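Local coordinates for microcin B17-processing protein McbD (PDB 6GRH) that is the YcaO-family member of the McbBCD synthetase and is needed to process the inactive microcin B17 precursor into the active peptide, at residues A91-I95 against A371-N375; L176-G181 against Y379-I385; H365-S369 against R388-V393; S83-F88 against D336-V340. The protein carries 1 engineered substitution. The contacts are given in a common frame with arbitrary orientation. Where two conformers were deposited one is given. Residues are numbered along the deposited sequence.

Interaction 1. Residues A91-I95 against A371-N375; sequences AFFQI and AININ
A helix-to-loop junction of the YcaO fold joins helix 82-95 to the loop after strand 350-358, through the side-chain amide of Gln94. Residues 91-95 are helical and belong to helix 82-95. Residues 371-375 are neither helix nor strand. The loop is extended at Ala371 and Ile372, and Asn373 is the centre of an inverse gamma turn (phi/psi -83/74). The segments run in opposite directions: CA of Ala91 lies 5.2 Å from CA of Asn373, and CA of Ile95 lies 4.8 Å from CA of Ala371. Gln94 points its CB toward the loop, with chi1 m, chi2 t and chi3 58°. Its amide pairs twice with Asn375: Asn375 N donates to Gln94 OE1 at 2.9 Å, and Gln94 NE2 donates to Asn375 O at 2.9 Å. Gln94 NE2 also bonds to Glu90 O, one turn back in the helix. Ile95 (m, t) covers the other end. Its CG2 meets Ala371 CB at 3.7 Å, and its CG1 lies 3.7 Å from Asn373 N. Ala91 CB packs on Asn373 CB at 4.1 Å. The Asn373 amide turns to other loop residues, bonding Phe362 O and Leu364 N. The contact buries 337 Å². It is a helix-to-loop junction within the YcaO fold, with the side-chain amide bonding a single residue's backbone N and O.

Interaction 2. Residues L176-G181 against Y379-I385; sequences LYWLQG and YHTGDGI
Tyr379 lays its ring under Leu179: Leu179 CD1 sits 3.8 Å from the centroid of the Tyr379 ring, 3° off the normal, a CH-pi contact over the face. Leu179 CB also lies 3.7 Å from Tyr379 CE1. Leu176 CD1 reaches Tyr379 CD1 at 4.0 Å, and Gln180 CG meets the ring edge at CE1, 3.9 Å away. The rotamers are t for Tyr379, with chi2 82°, m,t for Leu179 and t,p for Leu176. Residues 176-180 end helix 157-180. Gly181 leaves it with positive phi (73/11), and its N still bonds to Tyr177 O at 2.8 Å. The partner is a loop with a type II turn from His380 to Asp383. Gly382 is its third residue, at 93/-12. The two backbones come closest at Gln180 and Gly384, with CA atoms 4.2 Å apart. Here Ile385 N donates to Leu179 O at 2.7 Å, and Gly384 CA lies 3.4 Å from Leu179 O. A CB on Gly384 would clash with that carbonyl. Within the loop, Gly384 N donates to Tyr379 OH at 3.0 Å, and Glu389 is the second partner of this hydroxyl. The loop thus uses an aromatic face for leucine on the helix and a backbone NH for a carbonyl in its last turn. Apolar packing and one short hydrogen bond together fix the loop against the helix end.

Interaction 3. Residues H365-S369 against R388-V393; sequences HMNNS and RESKMV
His365 does not reach the other segment, but its ND1 accepts from Asn367 N at 3.2 Å. Met366 (p, t, m) brings its CE to 3.3 Å from Val393 CG1, and its CG to 4.1 Å from Met392 CE. Met392 is all-trans. Asn367 OD1 lies 3.6 Å from Met392 SD and accepts from Ser369 OG at 2.7 Å. Asn368 (chi1 43°) has its CB sideways, but the end of its side chain comes nearer the backbone of 388-391. Ser369 ends the segment, its CA 4.6 Å from that of Ser390; its CB lies 3.5 Å from Ser390 O. Both segments lack regular structure. One water joins them: it donates to Met366 O at 2.5 Å and accepts from Asn368 N at 3.2 Å and Val393 N at 3.0 Å. Around this contact, Tyr286 of helix 285-292 touches both methionines, and Met366 also packs on helix 157-180. The contact folds the loop after strand 350-358 back on itself close to the C-terminus. Methionine and valine supply the apolar contact, and the water satisfies backbone groups that do not meet directly.

Interaction 4. Residues S83-F88 against D336-V340; sequences SAAKAF and DNIFV
Asn337 and Phe339 both point CB toward the helix and, with Phe88, make most of the contact. Phe339 begins strand 339-347 (chi1 m, chi2 -74°). Phe88 has chi1 -84° and chi2 -79°; its CB points sideways, but its ring comes nearer the strand. The rings are 28° from parallel and slid apart, with centroids 5.8 Å away and little overlap. Phe88 CE2 and Phe339 CE2 are 3.6 Å apart. Ala84 CB lies 3.5 Å from Phe339 CZ. Asn337 (chi1 m, chi2 -44°) is the centre of an inverse gamma turn at -93/66. Its OD1 is 3.4 Å from Ala84 CA, and its ND2 is 3.6 Å from Ala87 CB. That ND2 bonds to Asp361. CA of Ala84 and CA of Asn337 are 5.8 Å apart. No hydrogen bond crosses the contact. Small alanines let the loop come close to the helix. Phe88 also packs on strand 121-125. The arrangement is a helix packed on the start of a strand in an antiparallel sheet of the YcaO fold.

How the interactions relate
Interactions 1, 2 and 3 share the C-terminal loop after strand 350-358. Asn375 OD1 and Thr381 N, 2.7 Å apart, join interactions 1 and 2. Interaction 1 meets interaction 3 through Ala371 O and His365 NE2, also 2.7 Å apart. Interactions 2 and 3 are tied at Trp178 O to Arg388 NH1, 2.6 Å, and at Tyr379 OH to Glu389 OE2, 2.7 Å. All four pairs are probable hydrogen bonds. Interaction 4 uses the same helix 82-95 as interaction 1, with centres 14 Å apart. Its nearest atoms lie about 12 Å from interaction 2 and about 10 Å from interaction 3. The loop therefore links helix 82-95 to the end of helix 157-180.

Interaction 1. Residues A91-I95 against A371-N375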
loop_
_atom_site.group_PDB
_atom_site.type_symbol
_atom_site.label_atom_id
_atom_site.label_comp_id
_atom_site.label_asym_id
_atom_site.label_seq_id
_atom_site.Cartn_x
_atom_site.Cartn_y
_atom_site.Cartn_z
ATOM N N ALA E 91 -46.378 -4.902 -45.910
ATOM C CA ALA E 91 -45.108 -5.522 -45.520
ATOM C C ALA E 91 -45.299 -7.004 -45.184
ATOM O O ALA E 91 -44.634 -7.856 -45.764
ATOM C CB ALA E 91 -44.463 -4.787 -44.345
ATOM N N PHE E 92 -46.220 -7.295 -44.269
ATOM C CA PHE E 92 -46.484 -8.679 -43.842
ATOM C C PHE E 92 -46.965 -9.575 -44.990
ATOM O O PHE E 92 -46.583 -10.742 -45.064
ATOM C CB PHE E 92 -47.522 -8.742 -42.709
ATOM C CG PHE E 92 -47.020 -8.288 -41.360
ATOM C CD1 PHE E 92 -45.813 -8.734 -40.845
ATOM C CD2 PHE E 92 -47.796 -7.438 -40.576
ATOM C CE1 PHE E 92 -45.369 -8.309 -39.592
ATOM C CE2 PHE E 92 -47.365 -7.020 -39.328
ATOM C CZ PHE E 92 -46.150 -7.460 -38.835
ATOM N N PHE E 93 -47.774 -9.030 -45.897
ATOM C CA PHE E 93 -48.227 -9.791 -47.072
ATOM C C PHE E 93 -47.075 -10.324 -47.940
ATOM O O PHE E 93 -47.203 -11.389 -48.524
ATOM C CB PHE E 93 -49.184 -8.963 -47.912
ATOM C CG PHE E 93 -49.911 -9.754 -48.965
ATOM C CD1 PHE E 93 -50.947 -10.614 -48.609
ATOM C CD2 PHE E 93 -49.578 -9.626 -50.317
ATOM C CE1 PHE E 93 -51.623 -11.344 -49.575
ATOM C CE2 PHE E 93 -50.253 -10.354 -51.288
ATOM C CZ PHE E 93 -51.279 -11.212 -50.915
ATOM N N GLN E 94 -45.939 -9.625 -47.984
ATOM C CA GLN E 94 -44.755 -10.129 -48.725
ATOM C C GLN E 94 -43.886 -11.104 -47.926
ATOM O O GLN E 94 -43.111 -11.870 -48.485
ATOM C CB GLN E 94 -43.853 -8.976 -49.118
ATOM C CG GLN E 94 -44.509 -7.916 -49.961
ATOM C CD GLN E 94 -43.564 -6.762 -50.185
ATOM O OE1 GLN E 94 -42.457 -6.940 -50.715
ATOM N NE2 GLN E 94 -43.973 -5.580 -49.747
ATOM N N ILE E 95 -43.980 -11.031 -46.613
ATOM C CA ILE E 95 -43.064 -11.746 -45.730
ATOM C C ILE E 95 -43.485 -13.212 -45.556
ATOM O O ILE E 95 -42.644 -14.104 -45.658
ATOM C CB ILE E 95 -42.891 -10.951 -44.418
ATOM C CG1 ILE E 95 -42.162 -9.629 -44.754
ATOM C CG2 ILE E 95 -42.095 -11.738 -43.381
ATOM C CD1 ILE E 95 -42.087 -8.627 -43.627
ATOM N N ALA E 371 -37.237 -13.972 -45.095
ATOM C CA ALA E 371 -38.561 -13.471 -45.433
ATOM C C ALA E 371 -38.598 -11.947 -45.174
ATOM O O ALA E 371 -38.665 -11.484 -44.029
ATOM C CB ALA E 371 -39.600 -14.205 -44.603
ATOM N N ILE E 372 -38.548 -11.176 -46.256
ATOM C CA ILE E 372 -38.320 -9.731 -46.178
ATOM C C ILE E 372 -39.303 -8.965 -47.072
ATOM O O ILE E 372 -39.812 -9.513 -48.066
ATOM C CB ILE E 372 -36.860 -9.413 -46.576
ATOM C CG1 ILE E 372 -36.457 -7.999 -46.104
ATOM C CG2 ILE E 372 -36.648 -9.592 -48.082
ATOM C CD1 ILE E 372 -34.968 -7.733 -46.166
ATOM N N ASN E 373 -39.585 -7.720 -46.693
ATOM C CA ASN E 373 -40.438 -6.846 -47.499
ATOM C C ASN E 373 -39.611 -6.175 -48.612
ATOM O O ASN E 373 -39.308 -4.989 -48.569
ATOM C CB ASN E 373 -41.235 -5.850 -46.634
ATOM C CG ASN E 373 -40.366 -4.893 -45.843
ATOM O OD1 ASN E 373 -39.381 -5.294 -45.201
ATOM N ND2 ASN E 373 -40.753 -3.614 -45.848
ATOM N N ILE E 374 -39.277 -6.971 -49.620
ATOM C CA ILE E 374 -38.423 -6.551 -50.728
ATOM C C ILE E 374 -38.981 -5.341 -51.515
ATOM O O ILE E 374 -38.207 -4.500 -52.001
ATOM C CB ILE E 374 -38.139 -7.748 -51.682
ATOM C CG1 ILE E 374 -36.938 -7.465 -52.598
ATOM C CG2 ILE E 374 -39.377 -8.133 -52.489
ATOM C CD1 ILE E 374 -35.622 -7.314 -51.867
ATOM N N ASN E 375 -40.307 -5.245 -51.605
ATOM C CA ASN E 375 -40.958 -4.127 -52.290
ATOM C C ASN E 375 -41.405 -3.109 -51.254
ATOM O O ASN E 375 -42.283 -3.387 -50.439
ATOM C CB ASN E 375 -42.144 -4.622 -53.113
ATOM C CG ASN E 375 -41.737 -5.598 -54.208
ATOM O OD1 ASN E 375 -40.596 -5.590 -54.682
ATOM N ND2 ASN E 375 -42.683 -6.436 -54.635
#

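Interaction 2. Residues L176-G181 against Y379-I385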
loop_
_atom_site.group_PDB
_atom_site.type_symbol
_atom_site.label_atom_id
_atom_site.label_comp_id
_atom_site.label_asym_id
_atom_site.label_seq_id
_atom_site.Cartn_x
_atom_site.Cartn_y
_atom_site.Cartn_z
ATOM N N LEU E 176 -29.574 -0.986 -49.826
ATOM C CA LEU E 176 -29.693 -0.404 -51.164
ATOM C C LEU E 176 -28.391 -0.571 -51.965
ATOM O O LEU E 176 -28.426 -0.956 -53.139
ATOM C CB LEU E 176 -30.104 1.064 -51.113
ATOM C CG LEU E 176 -30.569 1.545 -52.490
ATOM C CD1 LEU E 176 -31.870 0.854 -52.877
ATOM C CD2 LEU E 176 -30.733 3.055 -52.538
ATOM N N TYR E 177 -27.258 -0.309 -51.316
ATOM C CA TYR E 177 -25.929 -0.539 -51.920
ATOM C C TYR E 177 -25.717 -2.005 -52.302
ATOM O O TYR E 177 -25.283 -2.307 -53.423
ATOM C CB TYR E 177 -24.819 -0.121 -50.966
ATOM C CG TYR E 177 -23.438 -0.564 -51.393
ATOM C CD1 TYR E 177 -22.807 0.021 -52.478
ATOM C CD2 TYR E 177 -22.772 -1.559 -50.718
ATOM C CE1 TYR E 177 -21.540 -0.372 -52.878
ATOM C CE2 TYR E 177 -21.509 -1.968 -51.104
ATOM C CZ TYR E 177 -20.893 -1.370 -52.177
ATOM O OH TYR E 177 -19.643 -1.772 -52.549
ATOM N N TRP E 178 -26.031 -2.899 -51.367
ATOM C CA TRP E 178 -25.971 -4.337 -51.622
ATOM C C TRP E 178 -26.784 -4.721 -52.870
ATOM O O TRP E 178 -26.256 -5.352 -53.788
ATOM C CB TRP E 178 -26.485 -5.106 -50.409
ATOM C CG TRP E 178 -26.619 -6.591 -50.610
ATOM C CD1 TRP E 178 -27.758 -7.343 -50.475
ATOM C CD2 TRP E 178 -25.579 -7.501 -50.950
ATOM N NE1 TRP E 178 -27.480 -8.661 -50.695
ATOM C CE2 TRP E 178 -26.151 -8.790 -50.993
ATOM C CE3 TRP E 178 -24.207 -7.356 -51.210
ATOM C CZ2 TRP E 178 -25.406 -9.931 -51.300
ATOM C CZ3 TRP E 178 -23.459 -8.499 -51.507
ATOM C CH2 TRP E 178 -24.065 -9.766 -51.556
ATOM N N LEU E 179 -28.042 -4.291 -52.922
ATOM C CA LEU E 179 -28.951 -4.703 -53.997
ATOM C C LEU E 179 -28.632 -4.112 -55.371
ATOM O O LEU E 179 -28.782 -4.800 -56.373
ATOM C CB LEU E 179 -30.402 -4.401 -53.620
ATOM C CG LEU E 179 -30.891 -5.229 -52.425
ATOM C CD1 LEU E 179 -32.177 -4.659 -51.841
ATOM C CD2 LEU E 179 -31.052 -6.699 -52.781
ATOM N N GLN E 180 -28.202 -2.854 -55.407
ATOM C CA GLN E 180 -28.008 -2.106 -56.659
ATOM C C GLN E 180 -26.555 -1.896 -57.078
ATOM O O GLN E 180 -26.290 -1.601 -58.234
ATOM C CB GLN E 180 -28.703 -0.754 -56.549
ATOM C CG GLN E 180 -30.199 -0.894 -56.342
ATOM C CD GLN E 180 -30.952 0.403 -56.540
ATOM O OE1 GLN E 180 -31.802 0.514 -57.424
ATOM N NE2 GLN E 180 -30.639 1.396 -55.720
ATOM N N GLY E 181 -25.624 -2.029 -56.144
ATOM C CA GLY E 181 -24.222 -1.734 -56.407
ATOM C C GLY E 181 -23.833 -0.262 -56.535
ATOM O O GLY E 181 -22.713 0.025 -56.937
ATOM N N TYR E 379 -37.020 0.422 -52.672
ATOM C CA TYR E 379 -36.633 -0.647 -53.579
ATOM C C TYR E 379 -37.864 -1.418 -54.052
ATOM O O TYR E 379 -38.855 -1.510 -53.335
ATOM C CB TYR E 379 -35.633 -1.575 -52.891
ATOM C CG TYR E 379 -34.979 -2.564 -53.820
ATOM C CD1 TYR E 379 -33.898 -2.193 -54.604
ATOM C CD2 TYR E 379 -35.445 -3.879 -53.916
ATOM C CE1 TYR E 379 -33.287 -3.092 -55.456
ATOM C CE2 TYR E 379 -34.842 -4.791 -54.765
ATOM C CZ TYR E 379 -33.757 -4.394 -55.537
ATOM O OH TYR E 379 -33.150 -5.280 -56.408
ATOM N N HIS E 380 -37.797 -1.924 -55.279
ATOM C CA HIS E 380 -38.796 -2.860 -55.811
ATOM C C HIS E 380 -38.038 -3.968 -56.532
ATOM O O HIS E 380 -37.009 -3.699 -57.159
ATOM C CB HIS E 380 -39.775 -2.153 -56.770
ATOM C CG HIS E 380 -41.065 -2.897 -56.976
ATOM N ND1 HIS E 380 -41.255 -3.798 -58.008
ATOM C CD2 HIS E 380 -42.227 -2.877 -56.281
ATOM C CE1 HIS E 380 -42.482 -4.290 -57.941
ATOM N NE2 HIS E 380 -43.088 -3.755 -56.896
ATOM N N THR E 381 -38.534 -5.206 -56.429
ATOM C CA THR E 381 -37.950 -6.354 -57.141
ATOM C C THR E 381 -37.623 -6.002 -58.592
ATOM O O THR E 381 -38.439 -5.390 -59.288
ATOM C CB THR E 381 -38.893 -7.576 -57.138
ATOM O OG1 THR E 381 -39.071 -8.031 -55.799
ATOM C CG2 THR E 381 -38.315 -8.731 -57.974
ATOM N N GLY E 382 -36.415 -6.359 -59.025
ATOM C CA GLY E 382 -35.973 -6.093 -60.396
ATOM C C GLY E 382 -35.209 -4.800 -60.612
ATOM O O GLY E 382 -34.630 -4.614 -61.682
ATOM N N ASP E 383 -35.202 -3.907 -59.615
ATOM C CA ASP E 383 -34.439 -2.660 -59.683
ATOM C C ASP E 383 -32.936 -2.910 -59.739
ATOM O O ASP E 383 -32.233 -2.257 -60.496
ATOM C CB ASP E 383 -34.697 -1.764 -58.458
ATOM C CG ASP E 383 -35.980 -0.951 -58.548
ATOM O OD1 ASP E 383 -36.741 -1.086 -59.519
ATOM O OD2 ASP E 383 -36.210 -0.160 -57.603
ATOM N N GLY E 384 -32.447 -3.827 -58.913
ATOM C CA GLY E 384 -31.020 -4.058 -58.774
ATOM C C GLY E 384 -30.579 -5.395 -59.322
ATOM O O GLY E 384 -31.197 -5.933 -60.258
ATOM N N ILE E 385 -29.509 -5.921 -58.730
ATOM C CA ILE E 385 -28.877 -7.167 -59.157
ATOM C C ILE E 385 -29.664 -8.376 -58.629
ATOM O O ILE E 385 -29.820 -8.542 -57.404
ATOM C CB ILE E 385 -27.421 -7.242 -58.660
ATOM C CG1 ILE E 385 -26.594 -6.082 -59.237
ATOM C CG2 ILE E 385 -26.779 -8.572 -59.047
ATOM C CD1 ILE E 385 -25.435 -5.671 -58.346
#

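Interaction 3. Residues H365-S369 against R388-V393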
loop_
_atom_site.group_PDB
_atom_site.type_symbol
_atom_site.label_atom_id
_atom_site.label_comp_id
_atom_site.label_asym_id
_atom_site.label_seq_id
_atom_site.Cartn_x
_atom_site.Cartn_y
_atom_site.Cartn_z
ATOM N N HIS E 365 -35.814 -5.630 -41.917
ATOM C CA HIS E 365 -34.602 -6.218 -41.377
ATOM C C HIS E 365 -33.594 -6.374 -42.515
ATOM O O HIS E 365 -33.916 -6.043 -43.647
ATOM C CB HIS E 365 -34.934 -7.558 -40.705
ATOM C CG HIS E 365 -35.521 -8.570 -41.631
ATOM N ND1 HIS E 365 -34.766 -9.260 -42.551
ATOM C CD2 HIS E 365 -36.781 -9.050 -41.741
ATOM C CE1 HIS E 365 -35.540 -10.100 -43.212
ATOM N NE2 HIS E 365 -36.768 -10.003 -42.729
ATOM N N MET E 366 -32.402 -6.889 -42.241
ATOM C CA MET E 366 -31.320 -6.855 -43.233
ATOM C C MET E 366 -30.961 -8.181 -43.900
ATOM O O MET E 366 -29.959 -8.255 -44.626
ATOM C CB MET E 366 -30.066 -6.204 -42.623
ATOM C CG MET E 366 -29.235 -7.066 -41.698
ATOM S SD MET E 366 -27.728 -6.198 -41.205
ATOM C CE MET E 366 -26.735 -6.272 -42.686
ATOM N N ASN E 367 -31.759 -9.217 -43.667
ATOM C CA ASN E 367 -31.527 -10.523 -44.278
ATOM C C ASN E 367 -32.408 -10.740 -45.522
ATOM O O ASN E 367 -33.514 -11.255 -45.417
ATOM C CB ASN E 367 -31.789 -11.619 -43.242
ATOM C CG ASN E 367 -31.521 -13.008 -43.776
ATOM O OD1 ASN E 367 -30.958 -13.177 -44.860
ATOM N ND2 ASN E 367 -31.918 -14.020 -43.006
ATOM N N ASN E 368 -31.924 -10.380 -46.704
ATOM C CA ASN E 368 -32.760 -10.607 -47.893
ATOM C C ASN E 368 -32.682 -12.067 -48.434
ATOM O O ASN E 368 -33.304 -12.362 -49.431
ATOM C CB ASN E 368 -32.616 -9.504 -48.973
ATOM C CG ASN E 368 -31.202 -9.088 -49.194
ATOM O OD1 ASN E 368 -30.829 -7.917 -49.005
ATOM N ND2 ASN E 368 -30.375 -10.064 -49.534
ATOM N N SER E 369 -31.944 -12.962 -47.758
ATOM C CA SER E 369 -32.089 -14.417 -47.970
ATOM C C SER E 369 -33.267 -15.018 -47.179
ATOM O O SER E 369 -33.607 -16.171 -47.374
ATOM C CB SER E 369 -30.803 -15.171 -47.608
ATOM O OG SER E 369 -30.735 -15.457 -46.217
ATOM N N ARG E 388 -28.406 -10.792 -55.837
ATOM C CA ARG E 388 -28.298 -10.105 -54.549
ATOM C C ARG E 388 -29.646 -10.086 -53.810
ATOM O O ARG E 388 -29.659 -10.030 -52.579
ATOM C CB ARG E 388 -27.783 -8.666 -54.701
ATOM C CG ARG E 388 -26.446 -8.496 -55.417
ATOM C CD ARG E 388 -25.292 -8.620 -54.473
ATOM N NE ARG E 388 -23.963 -8.371 -55.035
ATOM C CZ ARG E 388 -23.291 -7.220 -54.996
ATOM N NH1 ARG E 388 -23.827 -6.101 -54.513
ATOM N NH2 ARG E 388 -22.062 -7.182 -55.483
ATOM N N GLU E 389 -30.768 -10.133 -54.537
ATOM C CA GLU E 389 -32.103 -10.097 -53.904
ATOM C C GLU E 389 -32.442 -11.343 -53.071
ATOM O O GLU E 389 -33.340 -11.288 -52.231
ATOM C CB GLU E 389 -33.210 -9.880 -54.941
ATOM C CG GLU E 389 -33.159 -8.534 -55.647
ATOM C CD GLU E 389 -34.215 -8.395 -56.733
ATOM O OE1 GLU E 389 -34.444 -9.365 -57.489
ATOM O OE2 GLU E 389 -34.810 -7.309 -56.850
ATOM N N SER E 390 -31.728 -12.446 -53.307
ATOM C CA SER E 390 -31.884 -13.686 -52.553
ATOM C C SER E 390 -30.690 -14.048 -51.645
ATOM O O SER E 390 -30.695 -15.114 -51.061
ATOM C CB SER E 390 -32.105 -14.830 -53.542
ATOM O OG SER E 390 -30.959 -14.996 -54.378
ATOM N N LYS E 391 -29.688 -13.174 -51.517
ATOM C CA LYS E 391 -28.466 -13.476 -50.770
ATOM C C LYS E 391 -28.283 -12.460 -49.660
ATOM O O LYS E 391 -28.439 -11.261 -49.887
ATOM C CB LYS E 391 -27.245 -13.380 -51.672
ATOM C CG LYS E 391 -26.803 -14.654 -52.361
ATOM C CD LYS E 391 -25.406 -14.478 -52.967
ATOM C CE LYS E 391 -24.319 -14.387 -51.892
ATOM N NZ LYS E 391 -22.928 -14.468 -52.431
ATOM N N MET E 392 -27.896 -12.907 -48.477
ATOM C CA MET E 392 -27.642 -11.945 -47.420
ATOM C C MET E 392 -26.332 -11.184 -47.662
ATOM O O MET E 392 -25.317 -11.771 -48.010
ATOM C CB MET E 392 -27.625 -12.599 -46.057
ATOM C CG MET E 392 -27.412 -11.563 -44.987
ATOM S SD MET E 392 -27.900 -12.110 -43.375
ATOM C CE MET E 392 -27.348 -10.668 -42.454
ATOM N N VAL E 393 -26.392 -9.867 -47.483
ATOM C CA VAL E 393 -25.207 -8.981 -47.509
ATOM C C VAL E 393 -24.082 -9.522 -46.590
ATOM O O VAL E 393 -24.386 -9.987 -45.498
ATOM C CB VAL E 393 -25.603 -7.522 -47.113
ATOM C CG1 VAL E 393 -26.071 -7.431 -45.673
ATOM C CG2 VAL E 393 -24.467 -6.528 -47.383
HETATM O O HOH W 1 -29.174 -8.819 -46.974
#

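Interaction 4. Residues S83-F88 against D336-V340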
loop_
_atom_site.group_PDB
_atom_site.type_symbol
_atom_site.label_atom_id
_atom_site.label_comp_id
_atom_site.label_asym_id
_atom_site.label_seq_id
_atom_site.Cartn_x
_atom_site.Cartn_y
_atom_site.Cartn_z
ATOM N N SER E 83 -53.605 4.327 -42.157
ATOM C CA SER E 83 -52.576 4.288 -43.206
ATOM C C SER E 83 -51.269 3.619 -42.719
ATOM O O SER E 83 -50.533 3.067 -43.522
ATOM C CB SER E 83 -52.314 5.682 -43.803
ATOM O OG SER E 83 -51.580 6.494 -42.902
ATOM N N ALA E 84 -50.987 3.647 -41.419
ATOM C CA ALA E 84 -49.877 2.856 -40.869
ATOM C C ALA E 84 -50.212 1.355 -40.902
ATOM O O ALA E 84 -49.391 0.529 -41.309
ATOM C CB ALA E 84 -49.574 3.299 -39.457
ATOM N N ALA E 85 -51.427 1.018 -40.475
ATOM C CA ALA E 85 -51.890 -0.368 -40.490
ATOM C C ALA E 85 -51.846 -0.965 -41.917
ATOM O O ALA E 85 -51.476 -2.125 -42.090
ATOM C CB ALA E 85 -53.291 -0.463 -39.894
ATOM N N LYS E 86 -52.184 -0.157 -42.926
ATOM C CA LYS E 86 -52.139 -0.594 -44.333
ATOM C C LYS E 86 -50.702 -0.900 -44.800
ATOM O O LYS E 86 -50.466 -1.914 -45.470
ATOM C CB LYS E 86 -52.791 0.457 -45.247
ATOM C CG LYS E 86 -52.992 0.025 -46.695
ATOM N N ALA E 87 -49.754 -0.031 -44.452
ATOM C CA ALA E 87 -48.350 -0.260 -44.780
ATOM C C ALA E 87 -47.772 -1.521 -44.104
ATOM O O ALA E 87 -46.984 -2.246 -44.714
ATOM C CB ALA E 87 -47.517 0.958 -44.400
ATOM N N PHE E 88 -48.141 -1.770 -42.850
ATOM C CA PHE E 88 -47.731 -3.014 -42.185
ATOM C C PHE E 88 -48.311 -4.222 -42.901
ATOM O O PHE E 88 -47.579 -5.183 -43.171
ATOM C CB PHE E 88 -48.090 -3.038 -40.691
ATOM C CG PHE E 88 -47.073 -2.350 -39.814
ATOM C CD1 PHE E 88 -45.886 -2.995 -39.470
ATOM C CD2 PHE E 88 -47.292 -1.063 -39.341
ATOM C CE1 PHE E 88 -44.924 -2.365 -38.670
ATOM C CE2 PHE E 88 -46.339 -0.428 -38.530
ATOM C CZ PHE E 88 -45.161 -1.084 -38.193
ATOM N N ASP E 336 -44.414 8.760 -44.147
ATOM C CA ASP E 336 -44.865 9.183 -42.812
ATOM C C ASP E 336 -44.857 8.034 -41.791
ATOM O O ASP E 336 -44.995 8.286 -40.599
ATOM C CB ASP E 336 -46.285 9.783 -42.867
ATOM C CG ASP E 336 -46.371 11.049 -43.735
ATOM O OD1 ASP E 336 -45.330 11.702 -43.933
ATOM O OD2 ASP E 336 -47.473 11.400 -44.238
ATOM N N ASN E 337 -44.711 6.788 -42.267
ATOM C CA ASN E 337 -44.843 5.584 -41.453
ATOM C C ASN E 337 -43.498 5.115 -40.896
ATOM O O ASN E 337 -42.986 4.055 -41.273
ATOM C CB ASN E 337 -45.491 4.461 -42.275
ATOM C CG ASN E 337 -46.909 4.781 -42.668
ATOM O OD1 ASN E 337 -47.684 5.268 -41.847
ATOM N ND2 ASN E 337 -47.261 4.518 -43.932
ATOM N N ILE E 338 -42.933 5.931 -40.011
ATOM C CA ILE E 338 -41.705 5.600 -39.300
ATOM C C ILE E 338 -42.019 5.787 -37.821
ATOM O O ILE E 338 -42.515 6.848 -37.407
ATOM C CB ILE E 338 -40.506 6.477 -39.711
ATOM C CG1 ILE E 338 -40.324 6.468 -41.225
ATOM C CG2 ILE E 338 -39.228 5.979 -39.039
ATOM C CD1 ILE E 338 -39.117 7.251 -41.723
ATOM N N PHE E 339 -41.712 4.757 -37.042
ATOM C CA PHE E 339 -42.142 4.652 -35.659
ATOM C C PHE E 339 -40.949 4.418 -34.761
ATOM O O PHE E 339 -39.942 3.846 -35.182
ATOM C CB PHE E 339 -43.159 3.502 -35.517
ATOM C CG PHE E 339 -44.287 3.626 -36.471
ATOM C CD1 PHE E 339 -45.272 4.573 -36.253
ATOM C CD2 PHE E 339 -44.294 2.896 -37.655
ATOM C CE1 PHE E 339 -46.280 4.763 -37.179
ATOM C CE2 PHE E 339 -45.305 3.059 -38.567
ATOM C CZ PHE E 339 -46.306 3.994 -38.333
ATOM N N VAL E 340 -41.081 4.874 -33.526
ATOM C CA VAL E 340 -40.076 4.685 -32.526
ATOM C C VAL E 340 -40.673 3.802 -31.440
ATOM O O VAL E 340 -41.531 4.252 -30.677
ATOM C CB VAL E 340 -39.657 6.029 -31.912
ATOM C CG1 VAL E 340 -38.541 5.820 -30.916
ATOM C CG2 VAL E 340 -39.252 7.032 -32.995
#